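Local coordinates for crystal protein (Bacillus thuringiensis serovar dakota, PDB 2ZTB), which recognises cancer cells and, as a toxin related to the aerolysin-type pore formers, probably kills them by making beta-barrel pores in their membranes, at residues 62-67 and 188-193; 4-9 and 122-127; 13-18 and 118-123. All coordinates share one frame; numbering follows the deposited sequence.

How the interactions relate
The three contacts lie close together between the middle and one end of the long beta-rich toxin. The centres of interactions 1 and 2 are about 9 Å apart, those of interactions 1 and 3 about 11 Å, and those of interactions 2 and 3 about 12 Å. Along the chain the order is 4-9, 13-18, 62-67, 118-127 and 188-193. Interaction 1 pairs strands 61-90 and 168-199 of the large antiparallel sheet, and strand 4-7 of interaction 2 flanks strand 61-90 in it. Interactions 2 and 3 share Phe122 and Thr123 on the loop between strand 96-116 and hairpin 126-142. This loop, with segment 13-18, is thereby packed against the sheet, next to the root of the hairpin, which may be the pore-forming element.

Interaction 1: 62-67 and 188-193; sequences YKNVGT and PITVDG
Strands 62-65 and 188-192 run antiparallel, their axes 4.6 Å apart at closest approach and 158° apart in direction, as neighbours in the large antiparallel sheet of this aerolysin-like toxin. Tyr62 and Asp192 form a hydrogen-bonded pair: Tyr62 N reaches Asp192 O at 2.9 Å, nearly along the C=O axis, and Asp192 N returns to Tyr62 O at 3.1 Å. In the next such pair Thr190 N bonds soundly to Asn64 O, the return from Asn64 N being weak, and Gly66 N extends the bonding past strand 62-65, to Pro188 O at 2.8 Å. Tyr62, Asn64, Thr190 and Asp192 share one face. There Asp192 has CG in the crowded position between backbone N and carbonyl carbon (chi1 61°); OD1 comes to 4.1 Å from Tyr62 CD1, with carboxylate and ring planes 33° apart, while OD2 makes a salt bridge with Arg5. On the other face Lys63, Val65 and Ile189 meet the loop that carries Phe120 and Phe122, and Val191 touches Leu8 and Leu16. Lys63 CB rests 4.0 Å from Val191 CG2, but the chain leads away to hydrogen-bond Tyr7 O and to pair with Glu12. Val65 and Ile189 lie side by side, Val65 CG2 touching Ile189 CD1 at 3.8 Å.

Interaction 2: 4-9 and 122-127; sequences IREYLM and FTSKLS
Strand 4-7 and segment 122-127 pass each other in opposite senses without pairing: CA of Ile4 lies 6.8 Å from CA of Ser124, and Glu6 comes nearest to Phe122. At this spacing side chains bridge the gap, and the contact joins the edge of the large sheet to the loop leading into hairpin 126-142, probably the pore-forming hairpin as in relatives. Glu6 and Ile4 both point toward the loop. Glu6 starts from the crowded position, CG between backbone N and carbonyl carbon (chi1 48°), then runs extended so that its carboxylate meets the backbone of Thr123 and Ser124. OE1 takes Thr123 N at 3.1 Å on its syn lone pair. OE2 accepts twice: Ser124 N at 3.1 Å on the syn lone pair, and Ser124 OG at 2.6 Å, nearly along the C-O axis. Ser124 OG reaches it with chi1 at 23°, well off a staggered position. The carboxylate itself passes obliquely by the Phe122 ring, Glu6 CD 3.6 Å from Phe122 CD2. Ile4 CG2 lies 3.5 Å from the same CD2. The other branch of Ile4 extends further along the loop, where CD1 touches Leu126 CD1 at 3.8 Å, the two side chains crossing at about a right angle. The loop thus presents two successive N-H groups and a hydroxyl to one carboxylate, and OE1 also forms a salt bridge with Lys63. So many donors would be expected to stabilise the ionised form of Glu6 and fix the rotation of its end group.

Interaction 3: 13-18 and 118-123; sequences LSALSS and TGFKFT
The Phe120 ring carries the methyl of Ala15 over one face: CB stands 3.6 Å above the centroid, only 4° off the ring normal, a nearly centred CH-pi contact. Leu16 comes instead to the rim of the ring. Its CD1 sits near the ring plane at 3.5 Å from CZ, while CD2 approaches CE2 at 3.8 Å, the leucine crossing the phenylalanine at about a right angle. Two adjacent residues therefore fix the ring, one from above and one at its edge, and Ile189 and Lys63 of the large sheet also touch Phe120. Polar groups hold the two loops together beside this packing. Thr118 OG1 donates to Ala15 O at 2.7 Å, in the carbonyl plane on a lone pair, with a C=O...donor angle of 121°. This hydroxyl stands in the crowded position between backbone N and carbonyl carbon, which aims it at Ala15 O. A water bridges the two segments, 2.6 Å from Ser14 OG and donating a hydrogen bond to Thr118 O at 2.7 Å. Between Thr118 and Phe120, Gly119 has a positive phi (91°) that a side chain would hardly tolerate, as it would jam against the preceding carbonyl oxygen. In the tightly wound 13-18 segment Leu13 O accepts from both Leu16 N and Ser18 N, and Ser18 OG closes on Leu16 O at 2.6 Å. Here a 3-10 turn ahead of helix 20-31 docks onto the loop that follows strand 96-116, a mixed apolar and hydrogen-bonded contact laid against the large sheet of this aerolysin-like fold.

Interaction 1: 62-67 and 188-193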
loop_
_atom_site.group_PDB
_atom_site.type_symbol
_atom_site.label_atom_id
_atom_site.label_comp_id
_atom_site.label_asym_id
_atom_site.label_seq_id
_atom_site.Cartn_x
_atom_site.Cartn_y
_atom_site.Cartn_z
ATOM N N TYR A 62 1.762 10.446 20.287
ATOM C CA TYR A 62 1.488 9.350 19.370
ATOM C C TYR A 62 1.096 9.862 18.008
ATOM O O TYR A 62 0.466 10.907 17.889
ATOM C CB TYR A 62 0.346 8.470 19.891
ATOM C CG TYR A 62 0.517 7.966 21.303
ATOM C CD1 TYR A 62 -0.015 8.675 22.388
ATOM C CD2 TYR A 62 1.198 6.779 21.564
ATOM C CE1 TYR A 62 0.132 8.218 23.696
ATOM C CE2 TYR A 62 1.343 6.307 22.877
ATOM C CZ TYR A 62 0.812 7.032 23.929
ATOM O OH TYR A 62 0.955 6.563 25.225
ATOM N N LYS A 63 1.508 9.118 16.987
ATOM C CA LYS A 63 0.970 9.221 15.640
ATOM C C LYS A 63 -0.011 8.051 15.437
ATOM O O LYS A 63 0.168 6.961 15.999
ATOM C CB LYS A 63 2.098 9.201 14.601
ATOM C CG LYS A 63 3.117 8.065 14.746
ATOM C CD LYS A 63 4.023 8.030 13.514
ATOM C CE LYS A 63 4.901 6.803 13.473
ATOM N NZ LYS A 63 6.026 6.754 14.449
ATOM N N ASN A 64 -1.062 8.310 14.661
ATOM C CA ASN A 64 -2.181 7.395 14.498
ATOM C C ASN A 64 -2.569 7.340 13.031
ATOM O O ASN A 64 -2.514 8.351 12.340
ATOM C CB ASN A 64 -3.418 7.875 15.272
ATOM C CG ASN A 64 -3.133 8.193 16.735
ATOM O OD1 ASN A 64 -2.683 9.294 17.079
ATOM N ND2 ASN A 64 -3.419 7.244 17.600
ATOM N N VAL A 65 -2.994 6.163 12.580
ATOM C CA VAL A 65 -3.643 6.008 11.284
ATOM C C VAL A 65 -5.121 5.794 11.580
ATOM O O VAL A 65 -5.481 5.000 12.446
ATOM C CB VAL A 65 -3.043 4.819 10.468
ATOM C CG1 VAL A 65 -3.688 4.706 9.087
ATOM C CG2 VAL A 65 -1.521 4.960 10.335
ATOM N N GLY A 66 -5.979 6.540 10.899
ATOM C CA GLY A 66 -7.417 6.382 11.079
ATOM C C GLY A 66 -7.944 5.292 10.159
ATOM O O GLY A 66 -7.183 4.470 9.631
ATOM N N THR A 67 -9.254 5.296 9.957
ATOM C CA THR A 67 -9.922 4.296 9.151
ATOM C C THR A 67 -9.588 4.538 7.689
ATOM O O THR A 67 -9.686 5.670 7.197
ATOM C CB THR A 67 -11.444 4.349 9.379
ATOM O OG1 THR A 67 -11.701 4.395 10.789
ATOM C CG2 THR A 67 -12.142 3.135 8.780
ATOM N N PRO A 188 -6.580 9.296 7.333
ATOM C CA PRO A 188 -5.969 10.424 8.034
ATOM C C PRO A 188 -4.888 9.936 9.008
ATOM O O PRO A 188 -5.050 8.893 9.655
ATOM C CB PRO A 188 -7.143 11.040 8.797
ATOM C CG PRO A 188 -8.118 9.879 8.987
ATOM C CD PRO A 188 -7.980 9.055 7.753
ATOM N N ILE A 189 -3.777 10.660 9.058
ATOM C CA ILE A 189 -2.791 10.505 10.119
ATOM C C ILE A 189 -3.019 11.633 11.129
ATOM O O ILE A 189 -3.163 12.799 10.737
ATOM C CB ILE A 189 -1.332 10.641 9.596
ATOM C CG1 ILE A 189 -1.056 9.716 8.378
ATOM C CG2 ILE A 189 -0.321 10.492 10.749
ATOM C CD1 ILE A 189 -0.834 8.288 8.726
ATOM N N THR A 190 -3.035 11.301 12.415
ATOM C CA THR A 190 -3.223 12.316 13.455
ATOM C C THR A 190 -2.213 12.167 14.584
ATOM O O THR A 190 -1.865 11.052 14.979
ATOM C CB THR A 190 -4.641 12.300 14.059
ATOM O OG1 THR A 190 -4.864 11.046 14.713
ATOM C CG2 THR A 190 -5.712 12.535 12.984
ATOM N N VAL A 191 -1.743 13.303 15.094
ATOM C CA VAL A 191 -0.834 13.308 16.233
ATOM C C VAL A 191 -1.540 13.900 17.470
ATOM O O VAL A 191 -2.208 14.928 17.384
ATOM C CB VAL A 191 0.509 14.035 15.893
ATOM C CG1 VAL A 191 1.266 14.413 17.153
ATOM C CG2 VAL A 191 1.378 13.150 14.998
ATOM N N ASP A 192 -1.409 13.217 18.604
ATOM C CA ASP A 192 -1.942 13.703 19.870
ATOM C C ASP A 192 -0.967 13.394 20.993
ATOM O O ASP A 192 -0.248 12.391 20.928
ATOM C CB ASP A 192 -3.328 13.104 20.170
ATOM C CG ASP A 192 -3.306 11.591 20.279
ATOM O OD1 ASP A 192 -3.151 11.095 21.418
ATOM O OD2 ASP A 192 -3.438 10.901 19.227
ATOM N N GLY A 193 -0.944 14.250 22.016
ATOM C CA GLY A 193 -0.023 14.079 23.141
ATOM C C GLY A 193 0.885 15.276 23.349
ATOM O O GLY A 193 0.551 16.383 22.943
#

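Interaction 2: 4-9 and 122-127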
loop_
_atom_site.group_PDB
_atom_site.type_symbol
_atom_site.label_atom_id
_atom_site.label_comp_id
_atom_site.label_asym_id
_atom_site.label_seq_id
_atom_site.Cartn_x
_atom_site.Cartn_y
_atom_site.Cartn_z
ATOM N N ILE A 4 -3.827 2.018 13.815
ATOM C CA ILE A 4 -2.430 2.100 14.230
ATOM C C ILE A 4 -2.242 3.250 15.230
ATOM O O ILE A 4 -2.839 4.315 15.085
ATOM C CB ILE A 4 -1.504 2.209 12.977
ATOM C CG1 ILE A 4 -1.494 0.870 12.215
ATOM C CG2 ILE A 4 -0.079 2.648 13.345
ATOM C CD1 ILE A 4 -1.302 1.009 10.712
ATOM N N ARG A 5 -1.432 3.008 16.254
ATOM C CA ARG A 5 -1.138 4.008 17.268
ATOM C C ARG A 5 0.247 3.754 17.831
ATOM O O ARG A 5 0.466 2.791 18.554
ATOM C CB ARG A 5 -2.194 3.981 18.381
ATOM C CG ARG A 5 -1.988 5.001 19.497
ATOM C CD ARG A 5 -3.315 5.265 20.181
ATOM N NE ARG A 5 -3.206 6.136 21.346
ATOM C CZ ARG A 5 -3.309 7.465 21.324
ATOM N NH1 ARG A 5 -3.518 8.117 20.186
ATOM N NH2 ARG A 5 -3.203 8.146 22.460
ATOM N N GLU A 6 1.191 4.617 17.485
ATOM C CA GLU A 6 2.551 4.444 17.972
ATOM C C GLU A 6 3.184 5.775 18.341
ATOM O O GLU A 6 2.627 6.832 18.052
ATOM C CB GLU A 6 3.411 3.645 16.966
ATOM C CG GLU A 6 3.342 4.095 15.521
ATOM C CD GLU A 6 4.186 3.219 14.591
ATOM O OE1 GLU A 6 5.290 3.664 14.198
ATOM O OE2 GLU A 6 3.745 2.094 14.260
ATOM N N TYR A 7 4.336 5.705 19.002
ATOM C CA TYR A 7 5.076 6.871 19.399
ATOM C C TYR A 7 5.488 7.714 18.198
ATOM O O TYR A 7 5.792 7.191 17.109
ATOM C CB TYR A 7 6.312 6.480 20.207
ATOM C CG TYR A 7 6.033 5.990 21.618
ATOM C CD1 TYR A 7 4.937 6.460 22.352
ATOM C CD2 TYR A 7 6.886 5.074 22.228
ATOM C CE1 TYR A 7 4.689 6.011 23.656
ATOM C CE2 TYR A 7 6.652 4.621 23.528
ATOM C CZ TYR A 7 5.554 5.091 24.242
ATOM O OH TYR A 7 5.332 4.621 25.535
ATOM N N LEU A 8 5.474 9.028 18.398
ATOM C CA LEU A 8 6.050 9.949 17.441
ATOM C C LEU A 8 7.543 10.025 17.771
ATOM O O LEU A 8 7.933 10.020 18.951
ATOM C CB LEU A 8 5.364 11.311 17.536
ATOM C CG LEU A 8 5.807 12.405 16.549
ATOM C CD1 LEU A 8 5.347 12.098 15.122
ATOM C CD2 LEU A 8 5.302 13.789 17.021
ATOM N N MET A 9 8.376 10.043 16.737
ATOM C CA MET A 9 9.821 10.098 16.920
ATOM C C MET A 9 10.372 11.450 16.442
ATOM O O MET A 9 9.734 12.122 15.636
ATOM C CB MET A 9 10.490 8.945 16.161
ATOM C CG MET A 9 9.906 7.538 16.461
ATOM S SD MET A 9 10.283 6.989 18.144
ATOM C CE MET A 9 12.053 6.663 18.047
ATOM N N PHE A 122 5.975 4.732 10.094
ATOM C CA PHE A 122 5.230 3.715 10.836
ATOM C C PHE A 122 5.866 2.348 10.773
ATOM O O PHE A 122 6.322 1.907 9.717
ATOM C CB PHE A 122 3.800 3.621 10.340
ATOM C CG PHE A 122 2.955 4.798 10.723
ATOM C CD1 PHE A 122 2.821 5.877 9.869
ATOM C CD2 PHE A 122 2.280 4.815 11.944
ATOM C CE1 PHE A 122 2.026 6.957 10.214
ATOM C CE2 PHE A 122 1.486 5.897 12.300
ATOM C CZ PHE A 122 1.365 6.975 11.433
ATOM N N THR A 123 5.870 1.693 11.929
ATOM C CA THR A 123 6.457 0.385 12.145
ATOM C C THR A 123 5.389 -0.709 12.042
ATOM O O THR A 123 5.662 -1.805 11.544
ATOM C CB THR A 123 7.168 0.357 13.530
ATOM O OG1 THR A 123 8.497 0.868 13.382
ATOM C CG2 THR A 123 7.238 -1.042 14.135
ATOM N N SER A 124 4.173 -0.403 12.492
ATOM C CA SER A 124 3.105 -1.406 12.480
ATOM C C SER A 124 2.496 -1.622 11.108
ATOM O O SER A 124 2.255 -0.679 10.361
ATOM C CB SER A 124 2.023 -1.130 13.535
ATOM O OG SER A 124 1.965 0.221 13.931
ATOM N N LYS A 125 2.260 -2.884 10.783
ATOM C CA LYS A 125 1.725 -3.251 9.482
ATOM C C LYS A 125 0.324 -2.681 9.313
ATOM O O LYS A 125 -0.435 -2.570 10.276
ATOM C CB LYS A 125 1.707 -4.767 9.330
ATOM C CG LYS A 125 3.062 -5.441 9.521
ATOM C CD LYS A 125 3.965 -5.327 8.298
ATOM C CE LYS A 125 5.256 -6.093 8.547
ATOM N NZ LYS A 125 5.947 -6.488 7.293
ATOM N N LEU A 126 -0.001 -2.299 8.086
ATOM C CA LEU A 126 -1.324 -1.808 7.762
ATOM C C LEU A 126 -2.134 -2.924 7.087
ATOM O O LEU A 126 -1.660 -3.567 6.142
ATOM C CB LEU A 126 -1.208 -0.590 6.849
ATOM C CG LEU A 126 -2.489 0.035 6.298
ATOM C CD1 LEU A 126 -3.211 0.796 7.382
ATOM C CD2 LEU A 126 -2.176 0.938 5.105
ATOM N N SER A 127 -3.347 -3.151 7.576
ATOM C CA SER A 127 -4.242 -4.134 6.980
ATOM C C SER A 127 -5.046 -3.520 5.840
ATOM O O SER A 127 -5.752 -2.515 6.021
ATOM C CB SER A 127 -5.160 -4.749 8.029
ATOM O OG SER A 127 -4.402 -5.442 9.006
#

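Interaction 3: 13-18 and 118-123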
loop_
_atom_site.group_PDB
_atom_site.type_symbol
_atom_site.label_atom_id
_atom_site.label_comp_id
_atom_site.label_asym_id
_atom_site.label_seq_id
_atom_site.Cartn_x
_atom_site.Cartn_y
_atom_site.Cartn_z
ATOM N N LEU A 13 9.596 14.504 12.762
ATOM C CA LEU A 13 9.097 15.878 12.922
ATOM C C LEU A 13 8.900 16.601 11.594
ATOM O O LEU A 13 7.944 17.351 11.435
ATOM C CB LEU A 13 9.996 16.661 13.882
ATOM C CG LEU A 13 9.438 16.781 15.320
ATOM C CD1 LEU A 13 8.763 15.523 15.869
ATOM C CD2 LEU A 13 10.455 17.351 16.314
ATOM N N SER A 14 9.778 16.331 10.629
ATOM C CA SER A 14 9.630 16.831 9.255
ATOM C C SER A 14 8.316 16.413 8.602
ATOM O O SER A 14 7.807 17.120 7.724
ATOM C CB SER A 14 10.798 16.365 8.398
ATOM O OG SER A 14 10.822 14.949 8.339
ATOM N N ALA A 15 7.770 15.276 9.048
ATOM C CA ALA A 15 6.473 14.775 8.587
ATOM C C ALA A 15 5.330 15.651 9.081
ATOM O O ALA A 15 4.250 15.647 8.503
ATOM C CB ALA A 15 6.254 13.284 9.008
ATOM N N LEU A 16 5.569 16.382 10.171
ATOM C CA LEU A 16 4.651 17.412 10.665
ATOM C C LEU A 16 5.177 18.819 10.301
ATOM O O LEU A 16 4.896 19.826 10.994
ATOM C CB LEU A 16 4.471 17.281 12.171
ATOM C CG LEU A 16 3.679 16.120 12.830
ATOM C CD1 LEU A 16 2.449 15.702 12.029
ATOM C CD2 LEU A 16 4.559 14.933 13.127
ATOM N N SER A 17 5.953 18.885 9.224
ATOM C CA SER A 17 6.501 20.147 8.732
ATOM C C SER A 17 7.308 20.898 9.790
ATOM O O SER A 17 7.467 22.124 9.710
ATOM C CB SER A 17 5.384 21.027 8.182
ATOM O OG SER A 17 4.731 20.375 7.107
ATOM N N SER A 18 7.819 20.148 10.771
ATOM C CA SER A 18 8.539 20.738 11.879
ATOM C C SER A 18 9.933 20.153 12.082
ATOM O O SER A 18 10.405 19.324 11.284
ATOM C CB SER A 18 7.707 20.655 13.166
ATOM O OG SER A 18 6.357 20.962 12.888
ATOM N N THR A 118 4.033 13.116 3.597
ATOM C CA THR A 118 5.152 13.855 4.211
ATOM C C THR A 118 6.259 12.981 4.842
ATOM O O THR A 118 7.234 13.500 5.409
ATOM C CB THR A 118 4.635 14.855 5.291
ATOM O OG1 THR A 118 3.871 14.137 6.251
ATOM C CG2 THR A 118 3.770 15.959 4.687
ATOM N N GLY A 119 6.075 11.662 4.795
ATOM C CA GLY A 119 7.126 10.712 5.177
ATOM C C GLY A 119 7.161 10.270 6.627
ATOM O O GLY A 119 8.224 10.196 7.230
ATOM N N PHE A 120 5.997 10.004 7.190
ATOM C CA PHE A 120 5.904 9.317 8.461
ATOM C C PHE A 120 6.612 7.969 8.410
ATOM O O PHE A 120 6.752 7.372 7.338
ATOM C CB PHE A 120 4.440 9.127 8.854
ATOM C CG PHE A 120 3.765 10.396 9.290
ATOM C CD1 PHE A 120 3.048 11.163 8.379
ATOM C CD2 PHE A 120 3.875 10.836 10.608
ATOM C CE1 PHE A 120 2.425 12.355 8.788
ATOM C CE2 PHE A 120 3.264 12.025 11.029
ATOM C CZ PHE A 120 2.531 12.781 10.121
ATOM N N LYS A 121 7.093 7.514 9.562
ATOM C CA LYS A 121 7.811 6.245 9.638
ATOM C C LYS A 121 7.071 5.299 10.574
ATOM O O LYS A 121 7.467 5.113 11.710
ATOM C CB LYS A 121 9.258 6.467 10.114
ATOM C CG LYS A 121 10.040 7.495 9.301
ATOM C CD LYS A 121 11.479 7.629 9.785
ATOM C CE LYS A 121 12.270 8.579 8.904
ATOM N NZ LYS A 121 11.715 9.969 8.996
ATOM N N PHE A 122 5.975 4.732 10.094
ATOM C CA PHE A 122 5.230 3.715 10.836
ATOM C C PHE A 122 5.866 2.348 10.773
ATOM O O PHE A 122 6.322 1.907 9.717
ATOM C CB PHE A 122 3.800 3.621 10.340
ATOM C CG PHE A 122 2.955 4.798 10.723
ATOM C CD1 PHE A 122 2.821 5.877 9.869
ATOM C CD2 PHE A 122 2.280 4.815 11.944
ATOM C CE1 PHE A 122 2.026 6.957 10.214
ATOM C CE2 PHE A 122 1.486 5.897 12.300
ATOM C CZ PHE A 122 1.365 6.975 11.433
ATOM N N THR A 123 5.870 1.693 11.929
ATOM C CA THR A 123 6.457 0.385 12.145
ATOM C C THR A 123 5.389 -0.709 12.042
ATOM O O THR A 123 5.662 -1.805 11.544
ATOM C CB THR A 123 7.168 0.357 13.530
ATOM O OG1 THR A 123 8.497 0.868 13.382
ATOM C CG2 THR A 123 7.238 -1.042 14.135
HETATM O O HOH W 1 9.614 13.417 6.598
#